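Local coordinates for ABC transporter, substrate binding protein (Aeropyrum pernix, PDB 3EAF), which probably binds a small solute outside the cell and delivers it to an ABC transporter for import, and also carries a magnesium ion, at residues 78-89 and 100-111. Residues are numbered along the deposited sequence; the frame is centred on the assembly and turned at random.
Sequences IAIIGWGTADTE and ITYISASYSAKL
Ile80 sits beside Tyr102, and Ile81 beside Ile103, in two parallel strands, 79-82 and 101-104, whose axes come within 4.5 Å at an angle of 14°. Ile80 N gives its hydrogen to Thr101 O and Ile80 O takes one from Ile103 N (2.9 Å); Gly82 N then binds Ile103 O, and Ala105 N reaches back to Gly82 O. Ala79, Ile81, Thr101 and Ile103 occupy one face of the sheet, with Ile81 CD1 lying against Ile103 CB, while helix 18-38 packs on Ile81.

On the other face, Ile80 has CG2 anti to the backbone N, which sets this methyl over the Tyr102 ring, 4.1 Å from its centroid and 30° off the normal, an off-centre CH-pi contact. The ring also meets Thr88 CG2 at CE2 (3.6 Å), and Gly82, having no side chain, lets it lie close to the backbone. In the plane of the ring, a water at its edge bonds to Tyr102 OH, accepts from Trp83 N and donates to Asp87 OD2 and Thr88 OG1, so four groups of buried residues hold this water; Asp87 OD1 is bound by Tyr57.

Beyond the strands, Thr85 OG1 and Ser106 OG share a 2.6 Å hydrogen bond, and the threonine hydroxyl also binds a glycerol, probably from the crystallisation liquor. Ser106 OG accepts from Ser108 N in an ST turn. Ser108 OG in turn donates to the anti lone pair of Glu89 OE2 (2.6 Å), while a second water links Glu89 OE1 to Lys110 NZ.

Strand 79-82, helix 85-98 and strand 101-104 form a beta-alpha-beta unit of a periplasmic-binding-protein lobe. Gly84 takes the N-cap position of the helix, just beyond the first strand's C-terminal end, where this family usually holds its ligand; the glycerol at Thr85 is consistent with such a pocket.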
ATOM      1  N   ILE A  78      13.672 -14.727  -9.312  1.00 11.48           N
ATOM      2  CA  ILE A  78      14.578 -13.573  -9.272  1.00 11.05           C
ATOM      3  C   ILE A  78      13.864 -12.339  -8.728  1.00 10.73           C
ATOM      4  O   ILE A  78      14.471 -11.281  -8.551  1.00 10.28           O
ATOM      5  CB  ILE A  78      15.224 -13.246 -10.664  1.00 11.03           C
ATOM      6  CG1 ILE A  78      14.155 -13.025 -11.742  1.00 11.33           C
ATOM      7  CG2 ILE A  78      16.205 -14.349 -11.079  1.00 11.84           C
ATOM      8  CD1 ILE A  78      14.684 -12.344 -12.989  1.00 10.99           C
ATOM      9  N   ALA A  79      12.566 -12.488  -8.479  1.00 10.27           N
ATOM     10  CA  ALA A  79      11.746 -11.411  -7.941  1.00  9.81           C
ATOM     11  C   ALA A  79      10.510 -11.989  -7.260  1.00  9.44           C
ATOM     12  O   ALA A  79      10.041 -13.065  -7.628  1.00  9.15           O
ATOM     13  CB  ALA A  79      11.342 -10.425  -9.051  1.00  9.58           C
ATOM     14  N   ILE A  80      10.009 -11.273  -6.256  1.00  9.17           N
ATOM     15  CA  ILE A  80       8.769 -11.629  -5.574  1.00  9.07           C
ATOM     16  C   ILE A  80       7.886 -10.400  -5.451  1.00  9.06           C
ATOM     17  O   ILE A  80       8.349  -9.318  -5.053  1.00  9.07           O
ATOM     18  CB  ILE A  80       9.019 -12.219  -4.157  1.00  9.09           C
ATOM     19  CG1 ILE A  80       9.746 -13.564  -4.259  1.00  8.92           C
ATOM     20  CG2 ILE A  80       7.694 -12.397  -3.395  1.00  9.45           C
ATOM     21  CD1 ILE A  80      10.385 -14.033  -2.942  1.00  9.34           C
ATOM     22  N   ILE A  81       6.620 -10.577  -5.814  1.00  8.83           N
ATOM     23  CA  ILE A  81       5.583  -9.591  -5.573  1.00  8.59           C
ATOM     24  C   ILE A  81       4.922 -10.014  -4.273  1.00  8.84           C
ATOM     25  O   ILE A  81       4.208 -11.026  -4.229  1.00  9.24           O
ATOM     26  CB  ILE A  81       4.565  -9.547  -6.744  1.00  8.83           C
ATOM     27  CG1 ILE A  81       5.284  -9.269  -8.081  1.00  8.54           C
ATOM     28  CG2 ILE A  81       3.424  -8.544  -6.461  1.00  7.92           C
ATOM     29  CD1 ILE A  81       5.964  -7.893  -8.196  1.00  8.96           C
ATOM     30  N   GLY A  82       5.189  -9.259  -3.209  1.00  8.86           N
ATOM     31  CA  GLY A  82       4.825  -9.679  -1.860  1.00  8.74           C
ATOM     32  C   GLY A  82       3.701  -8.904  -1.202  1.00  8.70           C
ATOM     33  O   GLY A  82       3.002  -8.121  -1.851  1.00  8.75           O
ATOM     34  N   TRP A  83       3.548  -9.116   0.105  1.00  8.61           N
ATOM     35  CA  TRP A  83       2.382  -8.626   0.830  1.00  8.25           C
ATOM     36  C   TRP A  83       2.706  -7.970   2.194  1.00  8.25           C
ATOM     37  O   TRP A  83       3.023  -6.782   2.244  1.00  8.38           O
ATOM     38  CB  TRP A  83       1.316  -9.737   0.948  1.00  7.83           C
ATOM     39  CG  TRP A  83       0.045  -9.290   1.620  1.00  7.88           C
ATOM     40  CD1 TRP A  83      -0.398  -9.641   2.868  1.00  7.26           C
ATOM     41  CD2 TRP A  83      -0.934  -8.385   1.086  1.00  7.31           C
ATOM     42  NE1 TRP A  83      -1.595  -9.009   3.143  1.00  7.24           N
ATOM     43  CE2 TRP A  83      -1.946  -8.238   2.063  1.00  7.02           C
ATOM     44  CE3 TRP A  83      -1.052  -7.685  -0.125  1.00  7.04           C
ATOM     45  CZ2 TRP A  83      -3.062  -7.414   1.868  1.00  7.09           C
ATOM     46  CZ3 TRP A  83      -2.167  -6.867  -0.319  1.00  7.70           C
ATOM     47  CH2 TRP A  83      -3.153  -6.735   0.677  1.00  7.63           C
ATOM     48  N   GLY A  84       2.639  -8.736   3.279  1.00  8.19           N
ATOM     49  CA  GLY A  84       2.507  -8.162   4.630  1.00  8.51           C
ATOM     50  C   GLY A  84       3.740  -7.486   5.197  1.00  8.56           C
ATOM     51  O   GLY A  84       4.864  -7.883   4.896  1.00  8.46           O
ATOM     52  N   THR A  85       3.532  -6.458   6.020  1.00  8.72           N
ATOM     53  CA  THR A  85       4.653  -5.736   6.651  1.00  8.65           C
ATOM     54  C   THR A  85       5.552  -6.648   7.490  1.00  9.11           C
ATOM     55  O   THR A  85       6.779  -6.626   7.327  1.00  8.88           O
ATOM     56  CB  THR A  85       4.169  -4.528   7.500  1.00  8.71           C
ATOM     57  OG1 THR A  85       3.719  -3.492   6.628  1.00  7.54           O
ATOM     58  CG2 THR A  85       5.300  -3.970   8.381  1.00  8.22           C
ATOM     59  N   ALA A  86       4.945  -7.439   8.377  1.00  9.35           N
ATOM     60  CA  ALA A  86       5.701  -8.337   9.256  1.00 10.04           C
ATOM     61  C   ALA A  86       6.611  -9.275   8.465  1.00 10.28           C
ATOM     62  O   ALA A  86       7.821  -9.300   8.691  1.00 10.39           O
ATOM     63  CB  ALA A  86       4.764  -9.141  10.185  1.00  9.99           C
ATOM     64  N   ASP A  87       6.036 -10.031   7.529  1.00 10.61           N
ATOM     65  CA  ASP A  87       6.843 -10.969   6.743  1.00 10.88           C
ATOM     66  C   ASP A  87       7.854 -10.304   5.798  1.00 10.83           C
ATOM     67  O   ASP A  87       8.989 -10.775   5.686  1.00 10.98           O
ATOM     68  CB  ASP A  87       5.999 -12.039   6.031  1.00 10.79           C
ATOM     69  CG  ASP A  87       4.833 -11.465   5.249  1.00 11.47           C
ATOM     70  OD1 ASP A  87       3.803 -11.099   5.863  1.00 11.48           O
ATOM     71  OD2 ASP A  87       4.924 -11.433   4.009  1.00 10.48           O
ATOM     72  N   THR A  88       7.451  -9.213   5.138  1.00 10.77           N
ATOM     73  CA  THR A  88       8.353  -8.487   4.238  1.00 10.24           C
ATOM     74  C   THR A  88       9.570  -7.960   4.999  1.00 10.76           C
ATOM     75  O   THR A  88      10.698  -8.048   4.498  1.00 10.60           O
ATOM     76  CB  THR A  88       7.646  -7.337   3.463  1.00 10.12           C
ATOM     77  OG1 THR A  88       6.416  -7.803   2.896  1.00  9.44           O
ATOM     78  CG2 THR A  88       8.537  -6.809   2.343  1.00  9.81           C
ATOM     79  N   GLU A  89       9.332  -7.415   6.199  1.00 11.15           N
ATOM     80  CA  GLU A  89      10.402  -6.945   7.096  1.00 11.85           C
ATOM     81  C   GLU A  89      11.318  -8.073   7.560  1.00 12.10           C
ATOM     82  O   GLU A  89      12.551  -7.945   7.517  1.00 11.86           O
ATOM     83  CB  GLU A  89       9.823  -6.203   8.313  1.00 11.67           C
ATOM     84  CG  GLU A  89       9.493  -4.728   8.056  1.00 12.13           C
ATOM     85  CD  GLU A  89       8.963  -3.994   9.284  1.00 12.46           C
ATOM     86  OE1 GLU A  89       9.030  -4.564  10.394  1.00 13.89           O
ATOM     87  OE2 GLU A  89       8.478  -2.846   9.130  1.00 11.82           O
ATOM     88  N   ILE A 100      17.104 -11.269  -4.416  1.00 14.41           N
ATOM     89  CA  ILE A 100      15.760 -11.363  -4.994  1.00 13.71           C
ATOM     90  C   ILE A 100      15.058 -10.011  -4.848  1.00 13.49           C
ATOM     91  O   ILE A 100      14.872  -9.521  -3.723  1.00 13.41           O
ATOM     92  CB  ILE A 100      14.928 -12.489  -4.308  1.00 13.91           C
ATOM     93  CG1 ILE A 100      15.585 -13.861  -4.541  1.00 14.04           C
ATOM     94  CG2 ILE A 100      13.464 -12.480  -4.792  1.00 13.79           C
ATOM     95  CD1 ILE A 100      14.896 -15.040  -3.832  1.00 13.69           C
ATOM     96  N   THR A 101      14.700  -9.395  -5.977  1.00 12.92           N
ATOM     97  CA  THR A 101      13.972  -8.115  -5.970  1.00 12.14           C
ATOM     98  C   THR A 101      12.577  -8.322  -5.368  1.00 11.74           C
ATOM     99  O   THR A 101      11.820  -9.191  -5.810  1.00 11.78           O
ATOM    100  CB  THR A 101      13.877  -7.489  -7.389  1.00 12.54           C
ATOM    101  OG1 THR A 101      15.154  -6.968  -7.771  1.00 11.81           O
ATOM    102  CG2 THR A 101      12.860  -6.345  -7.424  1.00 12.25           C
ATOM    103  N   TYR A 102      12.249  -7.523  -4.355  1.00 10.67           N
ATOM    104  CA  TYR A 102      11.032  -7.741  -3.578  1.00  9.76           C
ATOM    105  C   TYR A 102      10.164  -6.492  -3.613  1.00  9.36           C
ATOM    106  O   TYR A 102      10.534  -5.453  -3.054  1.00  8.98           O
ATOM    107  CB  TYR A 102      11.398  -8.101  -2.130  1.00  9.81           C
ATOM    108  CG  TYR A 102      10.390  -8.984  -1.424  1.00  9.36           C
ATOM    109  CD1 TYR A 102      10.624 -10.346  -1.278  1.00  9.58           C
ATOM    110  CD2 TYR A 102       9.214  -8.458  -0.898  1.00  9.10           C
ATOM    111  CE1 TYR A 102       9.711 -11.170  -0.635  1.00  9.72           C
ATOM    112  CE2 TYR A 102       8.284  -9.281  -0.248  1.00  9.94           C
ATOM    113  CZ  TYR A 102       8.549 -10.633  -0.123  1.00 10.18           C
ATOM    114  OH  TYR A 102       7.653 -11.460   0.510  1.00 10.91           O
ATOM    115  N   ILE A 103       9.021  -6.597  -4.289  1.00  9.02           N
ATOM    116  CA  ILE A 103       8.083  -5.491  -4.421  1.00  8.93           C
ATOM    117  C   ILE A 103       6.816  -5.819  -3.642  1.00  9.16           C
ATOM    118  O   ILE A 103       6.087  -6.766  -3.978  1.00  9.50           O
ATOM    119  CB  ILE A 103       7.745  -5.180  -5.902  1.00  9.14           C
ATOM    120  CG1 ILE A 103       9.030  -4.906  -6.698  1.00  9.15           C
ATOM    121  CG2 ILE A 103       6.774  -3.986  -5.982  1.00  9.00           C
ATOM    122  CD1 ILE A 103       8.869  -4.899  -8.222  1.00  8.93           C
ATOM    123  N   SER A 104       6.548  -5.023  -2.610  1.00  8.97           N
ATOM    124  CA  SER A 104       5.549  -5.386  -1.617  1.00  8.39           C
ATOM    125  C   SER A 104       4.352  -4.461  -1.572  1.00  8.12           C
ATOM    126  O   SER A 104       4.449  -3.268  -1.869  1.00  8.14           O
ATOM    127  CB  SER A 104       6.193  -5.464  -0.229  1.00  8.61           C
ATOM    128  OG  SER A 104       6.839  -4.246   0.108  1.00  8.29           O
ATOM    129  N   ALA A 105       3.218  -5.039  -1.199  1.00  7.75           N
ATOM    130  CA  ALA A 105       2.059  -4.283  -0.774  1.00  8.11           C
ATOM    131  C   ALA A 105       2.339  -3.521   0.523  1.00  8.04           C
ATOM    132  O   ALA A 105       1.774  -2.453   0.745  1.00  8.72           O
ATOM    133  CB  ALA A 105       0.887  -5.195  -0.596  1.00  7.95           C
ATOM    134  N   SER A 106       3.201  -4.065   1.378  1.00  7.99           N
ATOM    135  CA  SER A 106       3.665  -3.321   2.549  1.00  8.02           C
ATOM    136  C   SER A 106       4.450  -2.100   2.099  1.00  7.68           C
ATOM    137  O   SER A 106       5.372  -2.218   1.291  1.00  7.82           O
ATOM    138  CB  SER A 106       4.566  -4.173   3.436  1.00  7.96           C
ATOM    139  OG  SER A 106       5.163  -3.353   4.434  1.00  8.85           O
ATOM    140  N   TYR A 107       4.070  -0.933   2.614  1.00  7.26           N
ATOM    141  CA  TYR A 107       4.823   0.291   2.355  1.00  7.09           C
ATOM    142  C   TYR A 107       5.586   0.759   3.608  1.00  7.53           C
ATOM    143  O   TYR A 107       5.741   1.958   3.833  1.00  7.67           O
ATOM    144  CB  TYR A 107       3.912   1.394   1.801  1.00  6.77           C
ATOM    145  CG  TYR A 107       2.975   0.949   0.687  1.00  6.14           C
ATOM    146  CD1 TYR A 107       3.458   0.280  -0.446  1.00  6.15           C
ATOM    147  CD2 TYR A 107       1.611   1.213   0.763  1.00  6.42           C
ATOM    148  CE1 TYR A 107       2.590  -0.123  -1.472  1.00  7.21           C
ATOM    149  CE2 TYR A 107       0.741   0.824  -0.244  1.00  5.74           C
ATOM    150  CZ  TYR A 107       1.230   0.160  -1.353  1.00  6.66           C
ATOM    151  OH  TYR A 107       0.351  -0.225  -2.334  1.00  7.24           O
ATOM    152  N   SER A 108       6.074  -0.189   4.408  1.00  7.56           N
ATOM    153  CA  SER A 108       6.836   0.132   5.627  1.00  7.96           C
ATOM    154  C   SER A 108       8.106   0.941   5.375  1.00  8.62           C
ATOM    155  O   SER A 108       8.921   0.581   4.517  1.00  8.10           O
ATOM    156  CB  SER A 108       7.225  -1.147   6.385  1.00  8.25           C
ATOM    157  OG  SER A 108       8.138  -0.848   7.436  1.00  8.08           O
ATOM    158  N   ALA A 109       8.294   1.996   6.171  1.00  8.92           N
ATOM    159  CA  ALA A 109       9.490   2.832   6.089  1.00  9.66           C
ATOM    160  C   ALA A 109      10.768   2.066   6.423  1.00 10.23           C
ATOM    161  O   ALA A 109      11.852   2.413   5.942  1.00 10.47           O
ATOM    162  CB  ALA A 109       9.347   4.064   6.986  1.00  9.63           C
ATOM    163  N   LYS A 110      10.635   1.019   7.237  1.00 10.75           N
ATOM    164  CA  LYS A 110      11.763   0.161   7.604  1.00 11.58           C
ATOM    165  C   LYS A 110      12.411  -0.560   6.404  1.00 11.80           C
ATOM    166  O   LYS A 110      13.577  -0.954   6.474  1.00 11.79           O
ATOM    167  CB  LYS A 110      11.347  -0.833   8.703  1.00 11.64           C
ATOM    168  CG  LYS A 110      10.905  -0.137   9.995  1.00 11.81           C
ATOM    169  CD  LYS A 110      10.680  -1.103  11.145  1.00 12.72           C
ATOM    170  CE  LYS A 110      10.465  -0.337  12.457  1.00 14.60           C
ATOM    171  NZ  LYS A 110      10.097  -1.258  13.580  1.00 16.11           N
ATOM    172  N   LEU A 111      11.696  -0.669   5.285  1.00 20.00           N
ATOM    173  CA  LEU A 111      12.190  -1.323   4.079  1.00 20.00           C
ATOM    174  C   LEU A 111      13.105  -0.398   3.284  1.00 20.00           C
ATOM    175  O   LEU A 111      13.865  -0.947   2.441  1.00 12.16           O
ATOM    176  CB  LEU A 111      11.023  -1.787   3.204  1.00 20.00           C
ATOM    177  CG  LEU A 111      10.124  -2.875   3.795  1.00 20.00           C
ATOM    178  CD1 LEU A 111       8.929  -3.132   2.891  1.00 20.00           C
ATOM    179  CD2 LEU A 111      10.911  -4.155   4.030  1.00 20.00           C
TER
HETATM  180  O   HOH W   1       5.650 -10.346   1.769  1.00  8.61           O
HETATM  181  O   HOH W   2       8.228  -3.492  12.811  1.00 17.66           O